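Side-chain contact in polyhedrin (Antheraea mylitta cypovirus 4, PDB 5A9C), which probably forms the crystalline matrix of polyhedra, the occlusion bodies that embed and protect cypovirus particles: residues Ile189-Ala192 with His196-Tyr199. Numbering follows the deposited sequence.
Sequences IDYA and HIAY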
ATOM      1  N   ILE A 189      20.145  19.029   7.806  1.00 18.69           N
ATOM      2  CA  ILE A 189      19.717  20.123   8.670  1.00 20.10           C
ATOM      3  C   ILE A 189      19.019  21.246   7.901  1.00 23.09           C
ATOM      4  O   ILE A 189      17.950  21.711   8.303  1.00 22.03           O
ATOM      5  CB  ILE A 189      20.902  20.685   9.476  1.00 30.65           C
ATOM      6  CG1 ILE A 189      21.444  19.610  10.425  1.00 23.25           C
ATOM      7  CG2 ILE A 189      20.485  21.929  10.247  1.00 29.22           C
ATOM      8  CD1 ILE A 189      22.779  19.951  11.051  1.00 26.80           C
ATOM      9  N   ASP A 190      19.611  21.680   6.794  1.00 18.52           N
ATOM     10  CA  ASP A 190      19.014  22.768   6.025  1.00 27.85           C
ATOM     11  C   ASP A 190      17.739  22.299   5.334  1.00 21.66           C
ATOM     12  O   ASP A 190      16.801  23.072   5.152  1.00 20.08           O
ATOM     13  CB  ASP A 190      20.005  23.357   5.017  1.00 24.03           C
ATOM     14  CG  ASP A 190      19.636  24.771   4.600  1.00 21.72           C
ATOM     15  OD1 ASP A 190      19.745  25.686   5.443  1.00 23.33           O
ATOM     16  OD2 ASP A 190      19.222  24.967   3.440  1.00 26.87           O
ATOM     17  N   TYR A 191      17.706  21.026   4.963  1.00 17.41           N
ATOM     18  CA  TYR A 191      16.498  20.430   4.409  1.00 18.76           C
ATOM     19  C   TYR A 191      15.358  20.519   5.421  1.00 20.09           C
ATOM     20  O   TYR A 191      14.247  20.926   5.084  1.00 16.32           O
ATOM     21  CB  TYR A 191      16.750  18.971   4.025  1.00 20.76           C
ATOM     22  CG  TYR A 191      15.539  18.273   3.456  1.00 24.31           C
ATOM     23  CD1 TYR A 191      15.281  18.289   2.091  1.00 33.57           C
ATOM     24  CD2 TYR A 191      14.650  17.596   4.282  1.00 26.07           C
ATOM     25  CE1 TYR A 191      14.173  17.654   1.566  1.00 28.95           C
ATOM     26  CE2 TYR A 191      13.539  16.959   3.765  1.00 20.22           C
ATOM     27  CZ  TYR A 191      13.306  16.991   2.408  1.00 29.70           C
ATOM     28  OH  TYR A 191      12.202  16.356   1.887  1.00 33.72           O
ATOM     29  N   ALA A 192      15.647  20.140   6.663  1.00 15.26           N
ATOM     30  CA  ALA A 192      14.649  20.144   7.728  1.00 22.58           C
ATOM     31  C   ALA A 192      14.157  21.551   8.050  1.00 16.21           C
ATOM     32  O   ALA A 192      12.964  21.766   8.252  1.00 19.93           O
ATOM     33  CB  ALA A 192      15.202  19.471   8.981  1.00 12.22           C
ATOM     34  N   HIS A 196      10.309  22.859   7.259  1.00 13.64           N
ATOM     35  CA  HIS A 196       9.575  23.134   8.496  1.00 16.93           C
ATOM     36  C   HIS A 196       9.221  21.850   9.236  1.00 15.38           C
ATOM     37  O   HIS A 196       8.053  21.601   9.547  1.00 17.18           O
ATOM     38  CB  HIS A 196       8.307  23.945   8.205  1.00 12.64           C
ATOM     39  CG  HIS A 196       8.431  24.849   7.019  1.00 20.55           C
ATOM     40  ND1 HIS A 196       9.291  25.927   6.991  1.00 16.09           N
ATOM     41  CD2 HIS A 196       7.810  24.834   5.816  1.00 15.01           C
ATOM     42  CE1 HIS A 196       9.194  26.536   5.823  1.00 23.14           C
ATOM     43  NE2 HIS A 196       8.303  25.890   5.091  1.00 17.74           N
ATOM     44  N   ILE A 197      10.233  21.032   9.513  1.00 18.92           N
ATOM     45  CA  ILE A 197      10.027  19.778  10.234  1.00 21.50           C
ATOM     46  C   ILE A 197      11.066  19.609  11.338  1.00 15.90           C
ATOM     47  O   ILE A 197      12.191  20.087  11.222  1.00 17.83           O
ATOM     48  CB  ILE A 197      10.098  18.557   9.297  1.00 15.63           C
ATOM     49  CG1 ILE A 197      11.409  18.570   8.510  1.00 16.55           C
ATOM     50  CG2 ILE A 197       8.881  18.516   8.368  1.00 17.36           C
ATOM     51  CD1 ILE A 197      11.597  17.368   7.608  1.00 19.48           C
ATOM     52  N   ALA A 198      10.686  18.926  12.410  1.00 17.53           N
ATOM     53  CA  ALA A 198      11.597  18.710  13.523  1.00 20.07           C
ATOM     54  C   ALA A 198      12.801  17.880  13.101  1.00 21.29           C
ATOM     55  O   ALA A 198      12.673  16.936  12.320  1.00 18.65           O
ATOM     56  CB  ALA A 198      10.876  18.033  14.677  1.00 16.35           C
ATOM     57  N   TYR A 199      13.971  18.246  13.615  1.00 19.53           N
ATOM     58  CA  TYR A 199      15.170  17.433  13.456  1.00 17.39           C
ATOM     59  C   TYR A 199      16.081  17.618  14.664  1.00 20.33           C
ATOM     60  O   TYR A 199      16.142  18.697  15.246  1.00 20.56           O
ATOM     61  CB  TYR A 199      15.917  17.767  12.158  1.00 21.05           C
ATOM     62  CG  TYR A 199      17.205  16.987  12.000  1.00 15.61           C
ATOM     63  CD1 TYR A 199      17.186  15.627  11.709  1.00 18.27           C
ATOM     64  CD2 TYR A 199      18.440  17.605  12.159  1.00 18.12           C
ATOM     65  CE1 TYR A 199      18.368  14.908  11.574  1.00 13.74           C
ATOM     66  CE2 TYR A 199      19.619  16.895  12.027  1.00 22.31           C
ATOM     67  CZ  TYR A 199      19.580  15.550  11.737  1.00 16.19           C
ATOM     68  OH  TYR A 199      20.763  14.850  11.611  1.00 22.77           O
TER
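I197 N donates a hydrogen bond to A192 O, 3.1 Å long, across the C-terminal end of helix 185-195. The N-H...O angle is 170°, nearly straight. This bond belongs to a Schellman motif. H196 is the first residue to leave the helix, with positive phi. Its backbone turns the chain back under the last helical turn.

The side-chain contacts are apolar. I197 CG1 lies 3.9 Å from A192 CB. It sits between its own backbone N and carbonyl carbon, chi1 54°, which directs it to A192. I197 CD1 comes obliquely to the ring of Y191, 4.3 Å from Y191 CE2. A192 CB also meets Y199 CB at 3.7 Å. Y199 CG is anti to the backbone N, chi1 177°, and the ring runs on past A192 to I189. There I189 CG1 approaches Y199 CE2 at 3.6 Å, and the two side chains cross at about a right angle.

Both tyrosine hydroxyls bond outside the contact, Y191 OH to D55 and Y199 OH to E185 at the start of the same helix. I197 also packs on strands 38-45 and 81-87 of the six-stranded sheet. The turn joins the helix to strand 199-200 and also lies at a subunit interface, where H196 O accepts a hydrogen bond from W110 NE1 of the second subunit.

The chemistry is that of a helix end closed by a Schellman turn and a run of apolar side chains. Backbone bonding sets the turn. Packing of A192 with I197 and Y199 holds the returning chain against the helix. The hydroxyl bonds to D55 and E185 probably limit movement of the two rings.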